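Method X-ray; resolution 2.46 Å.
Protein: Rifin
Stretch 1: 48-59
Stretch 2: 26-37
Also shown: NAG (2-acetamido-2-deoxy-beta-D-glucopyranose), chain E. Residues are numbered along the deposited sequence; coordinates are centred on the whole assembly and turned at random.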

# COMPACT_ATOMS: atom_id res chain seq x y z
N SER B 48 -17.82 -0.20 8.41
CA SER B 48 -17.18 -0.05 9.73
C SER B 48 -16.68 -1.42 10.17
O SER B 48 -17.20 -2.41 9.69
CB SER B 48 -18.14 0.51 10.72
OG SER B 48 -19.06 -0.47 11.17
N LEU B 49 -15.69 -1.44 11.04
CA LEU B 49 -15.11 -2.72 11.48
C LEU B 49 -16.16 -3.49 12.28
O LEU B 49 -16.16 -4.71 12.19
CB LEU B 49 -13.90 -2.40 12.36
CG LEU B 49 -12.56 -2.97 11.92
CD1 LEU B 49 -12.36 -2.79 10.43
CD2 LEU B 49 -11.43 -2.31 12.67
N LYS B 50 -17.05 -2.79 12.99
CA LYS B 50 -18.12 -3.54 13.65
C LYS B 50 -19.06 -4.14 12.62
O LYS B 50 -19.44 -5.30 12.73
CB LYS B 50 -18.93 -2.65 14.62
CG LYS B 50 -20.16 -3.32 15.25
CD LYS B 50 -20.95 -2.34 16.18
CE LYS B 50 -21.86 -3.06 17.23
NZ LYS B 50 -21.07 -3.96 18.17
N SER B 51 -19.41 -3.37 11.60
CA SER B 51 -20.24 -3.89 10.51
C SER B 51 -19.49 -4.95 9.71
O SER B 51 -20.09 -5.92 9.24
CB SER B 51 -20.65 -2.74 9.59
OG SER B 51 -21.12 -3.17 8.31
N PHE B 52 -18.17 -4.79 9.58
CA PHE B 52 -17.36 -5.75 8.84
C PHE B 52 -17.38 -7.11 9.51
O PHE B 52 -17.38 -8.14 8.84
CB PHE B 52 -15.92 -5.24 8.73
CG PHE B 52 -14.97 -6.23 8.10
CD1 PHE B 52 -14.33 -7.17 8.87
CD2 PHE B 52 -14.70 -6.19 6.74
CE1 PHE B 52 -13.45 -8.08 8.30
CE2 PHE B 52 -13.81 -7.12 6.16
CZ PHE B 52 -13.19 -8.05 6.95
N PHE B 53 -17.37 -7.14 10.84
CA PHE B 53 -17.36 -8.39 11.61
C PHE B 53 -18.74 -8.97 11.92
O PHE B 53 -18.83 -9.91 12.72
CB PHE B 53 -16.53 -8.24 12.87
CG PHE B 53 -15.07 -8.33 12.60
CD1 PHE B 53 -14.53 -9.55 12.25
CD2 PHE B 53 -14.23 -7.22 12.66
CE1 PHE B 53 -13.19 -9.67 11.97
CE2 PHE B 53 -12.88 -7.35 12.37
CZ PHE B 53 -12.36 -8.58 12.03
N ASN B 54 -19.81 -8.42 11.35
CA ASN B 54 -21.09 -9.12 11.42
C ASN B 54 -21.13 -10.28 10.42
O ASN B 54 -21.72 -11.33 10.73
CB ASN B 54 -22.23 -8.11 11.24
CG ASN B 54 -23.61 -8.71 11.45
OD1 ASN B 54 -23.76 -9.90 11.73
ND2 ASN B 54 -24.64 -7.87 11.34
N SER B 55 -20.47 -10.15 9.27
CA SER B 55 -20.50 -11.14 8.19
C SER B 55 -19.34 -12.13 8.20
O SER B 55 -19.49 -13.25 7.68
CB SER B 55 -20.52 -10.45 6.83
OG SER B 55 -20.13 -11.37 5.81
N THR B 56 -18.17 -11.75 8.69
CA THR B 56 -17.00 -12.61 8.68
C THR B 56 -16.51 -12.92 10.09
O THR B 56 -16.65 -12.11 11.01
CB THR B 56 -15.86 -11.99 7.88
OG1 THR B 56 -14.61 -12.37 8.47
CG2 THR B 56 -15.97 -10.52 7.87
N SER B 57 -15.90 -14.09 10.22
CA SER B 57 -15.51 -14.60 11.52
C SER B 57 -14.45 -13.72 12.15
O SER B 57 -13.65 -13.07 11.47
CB SER B 57 -14.97 -16.02 11.41
OG SER B 57 -14.12 -16.30 12.51
N TYR B 58 -14.43 -13.72 13.48
CA TYR B 58 -13.52 -12.90 14.26
C TYR B 58 -12.09 -13.42 14.25
O TYR B 58 -11.17 -12.68 14.61
CB TYR B 58 -14.09 -12.79 15.68
CG TYR B 58 -13.07 -12.75 16.79
CD1 TYR B 58 -12.62 -13.92 17.40
CD2 TYR B 58 -12.56 -11.55 17.23
CE1 TYR B 58 -11.66 -13.87 18.43
CE2 TYR B 58 -11.60 -11.50 18.23
CZ TYR B 58 -11.17 -12.65 18.84
OH TYR B 58 -10.23 -12.54 19.85
N SER B 59 -11.86 -14.66 13.82
CA SER B 59 -10.51 -15.24 13.76
C SER B 59 -10.12 -15.66 12.34
O SER B 59 -9.18 -16.45 12.17
CB SER B 59 -10.39 -16.42 14.72
OG SER B 59 -11.47 -17.33 14.52
C1 NAG E . -16.59 -6.66 1.09
C2 NAG E . -17.62 -7.42 1.85
C3 NAG E . -18.32 -8.38 0.93
C4 NAG E . -18.88 -7.66 -0.29
C5 NAG E . -17.92 -6.63 -0.91
C6 NAG E . -18.66 -5.64 -1.78
C7 NAG E . -17.27 -7.80 4.23
C8 NAG E . -16.63 -8.65 5.27
N2 NAG E . -17.05 -8.14 2.97
O3 NAG E . -19.35 -9.01 1.68
O4 NAG E . -19.01 -8.66 -1.29
O5 NAG E . -17.23 -5.86 0.10
O6 NAG E . -17.73 -4.77 -2.41
O7 NAG E . -17.92 -6.81 4.52
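Stretch 2 26-37: AGRNAIIGALKR

Stretch 2 is helical from Ala-26 to Arg-37, and the helix extends beyond both ends of the stretch. It packs against the short helix that starts at Leu-49 and against Tyr-58 in the loop beyond it. The two helix axes approach to 10.3 Å. Their N-to-C directions differ by 128°, so the helices run obliquely and nearer antiparallel than parallel. The CA atoms of Leu-49 and Ile-32 lie 6.4 Å apart, and those of Tyr-58 and Arg-28 lie 5.9 Å apart. Stretch 2 is thus read backwards along stretch 1.

Ser-48 caps the short helix. With chi1 in p, its OG accepts from Ser-51 N at 3.0 Å.

The apolar centre is formed by Leu-49 and Phe-53, one helical turn apart, facing Ile-31, Ile-32 and Leu-35. Phe-53 has chi1 in m, and its CB points toward stretch 2. Ile-31, with chi1 in t and chi2 in p, places CG2 over one face of the Phe-53 ring, 3.9 Å from the centroid, in a CH-pi contact. Leu-35 is m,t and brings CD1 to the ring edge, 3.8 Å from Phe-53 CE2. Ile-32 is m,t. Its CB points sideways, but its end comes nearer: CG1 is 3.8 Å from Phe-53 CD2, and CD1 reaches 3.9 Å from Leu-49 O. Leu-49 has an unusual chi1 of -122°, between wells, with chi2 in p. In this conformation CD2 lies 3.9 Å from Ile-32 CG2 and 4.1 Å from Leu-35 CB.

The CA-to-CB bond of Arg-28 is also sideways, but its end comes nearer. Its m,t,p chain carries the guanidinium to the backbone of Lys-50, Phe-53 and Asn-54. Arg-28 NH2 donates a weak hydrogen bond to Lys-50 O at 3.2 Å, with an angle of 121°. Phe-53 O lies over one face of the guanidinium, 3.2 Å from Arg-28 NH1, where the angle is too poor for a hydrogen bond.

Tyr-58 covers the N-terminal part of stretch 2. Its chi1 of 144° is off the wells. Gly-27 CA sits over one face of the ring, 4.2 Å from the centroid, in a second CH-pi contact. Ile-31 CB is 3.3 Å from Tyr-58 CE2, so Ile-31 touches both Phe-53 and Tyr-58. The 2.6 Å approach of Gly-27 O to Tyr-58 CE2 is a clash in the model, and the fine placement here is uncertain.

The CA-to-CB bond of Phe-52 is sideways, and the residue does not touch stretch 2. NAG C8 lies over one face of its ring, 3.3 Å from Phe-52 CE2.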

# COMPACT_ATOMS: atom_id res chain seq x y z
N ALA B 26 -17.38 -9.36 23.23
CA ALA B 26 -16.03 -9.13 23.74
C ALA B 26 -14.97 -9.65 22.75
O ALA B 26 -13.91 -9.02 22.61
CB ALA B 26 -15.87 -9.78 25.12
N GLY B 27 -15.27 -10.71 22.01
CA GLY B 27 -14.31 -11.16 21.01
C GLY B 27 -14.18 -10.19 19.85
O GLY B 27 -13.08 -9.74 19.52
N ARG B 28 -15.32 -9.79 19.28
CA ARG B 28 -15.28 -8.81 18.20
C ARG B 28 -14.58 -7.55 18.66
O ARG B 28 -13.75 -6.99 17.94
CB ARG B 28 -16.70 -8.49 17.72
CG ARG B 28 -17.43 -9.66 17.12
CD ARG B 28 -18.96 -9.45 17.04
NE ARG B 28 -19.47 -8.37 16.19
CZ ARG B 28 -20.43 -8.56 15.27
NH1 ARG B 28 -20.94 -9.77 15.11
NH2 ARG B 28 -20.89 -7.54 14.54
N ASN B 29 -14.87 -7.10 19.89
CA ASN B 29 -14.23 -5.90 20.39
C ASN B 29 -12.72 -6.07 20.49
O ASN B 29 -11.97 -5.14 20.20
CB ASN B 29 -14.81 -5.52 21.75
CG ASN B 29 -16.22 -5.03 21.65
OD1 ASN B 29 -16.82 -5.08 20.58
ND2 ASN B 29 -16.78 -4.57 22.77
N ALA B 30 -12.26 -7.27 20.87
CA ALA B 30 -10.82 -7.48 20.98
C ALA B 30 -10.14 -7.40 19.62
O ALA B 30 -9.09 -6.74 19.47
CB ALA B 30 -10.54 -8.83 21.65
N ILE B 31 -10.71 -8.06 18.60
CA ILE B 31 -10.00 -7.99 17.32
C ILE B 31 -10.13 -6.60 16.73
O ILE B 31 -9.21 -6.13 16.05
CB ILE B 31 -10.46 -9.05 16.30
CG1 ILE B 31 -9.40 -9.18 15.21
CG2 ILE B 31 -11.74 -8.62 15.63
CD1 ILE B 31 -8.00 -9.45 15.72
N ILE B 32 -11.23 -5.91 16.99
CA ILE B 32 -11.40 -4.60 16.39
C ILE B 32 -10.40 -3.65 17.00
O ILE B 32 -9.73 -2.89 16.29
CB ILE B 32 -12.85 -4.09 16.53
CG1 ILE B 32 -13.78 -4.84 15.57
CG2 ILE B 32 -12.89 -2.56 16.33
CD1 ILE B 32 -15.28 -4.76 15.97
N GLY B 33 -10.28 -3.66 18.32
CA GLY B 33 -9.28 -2.83 18.96
C GLY B 33 -7.89 -3.13 18.46
O GLY B 33 -7.10 -2.21 18.25
N ALA B 34 -7.56 -4.41 18.29
CA ALA B 34 -6.21 -4.76 17.84
C ALA B 34 -5.93 -4.22 16.43
O ALA B 34 -4.86 -3.64 16.17
CB ALA B 34 -6.02 -6.28 17.91
N LEU B 35 -6.91 -4.34 15.52
CA LEU B 35 -6.73 -3.84 14.15
C LEU B 35 -6.67 -2.33 14.11
O LEU B 35 -5.85 -1.75 13.38
CB LEU B 35 -7.89 -4.30 13.29
CG LEU B 35 -8.00 -5.80 13.18
CD1 LEU B 35 -9.26 -6.06 12.41
CD2 LEU B 35 -6.76 -6.31 12.49
N LYS B 36 -7.48 -1.67 14.93
CA LYS B 36 -7.50 -0.22 14.98
C LYS B 36 -6.19 0.32 15.54
O LYS B 36 -5.62 1.27 15.01
CB LYS B 36 -8.67 0.24 15.85
CG LYS B 36 -9.39 1.52 15.41
CD LYS B 36 -10.31 2.10 16.49
CE LYS B 36 -11.44 1.16 16.79
NZ LYS B 36 -11.92 0.46 15.57
N ARG B 37 -5.71 -0.27 16.61
CA ARG B 37 -4.49 0.19 17.25
C ARG B 37 -3.25 -0.16 16.43
O ARG B 37 -2.23 0.54 16.54
CB ARG B 37 -4.43 -0.37 18.68
CG ARG B 37 -5.55 0.24 19.59
CD ARG B 37 -5.72 -0.48 20.93
NE ARG B 37 -4.50 -0.50 21.74
CZ ARG B 37 -4.17 -1.49 22.58
NH1 ARG B 37 -3.03 -1.41 23.27
NH2 ARG B 37 -4.95 -2.57 22.71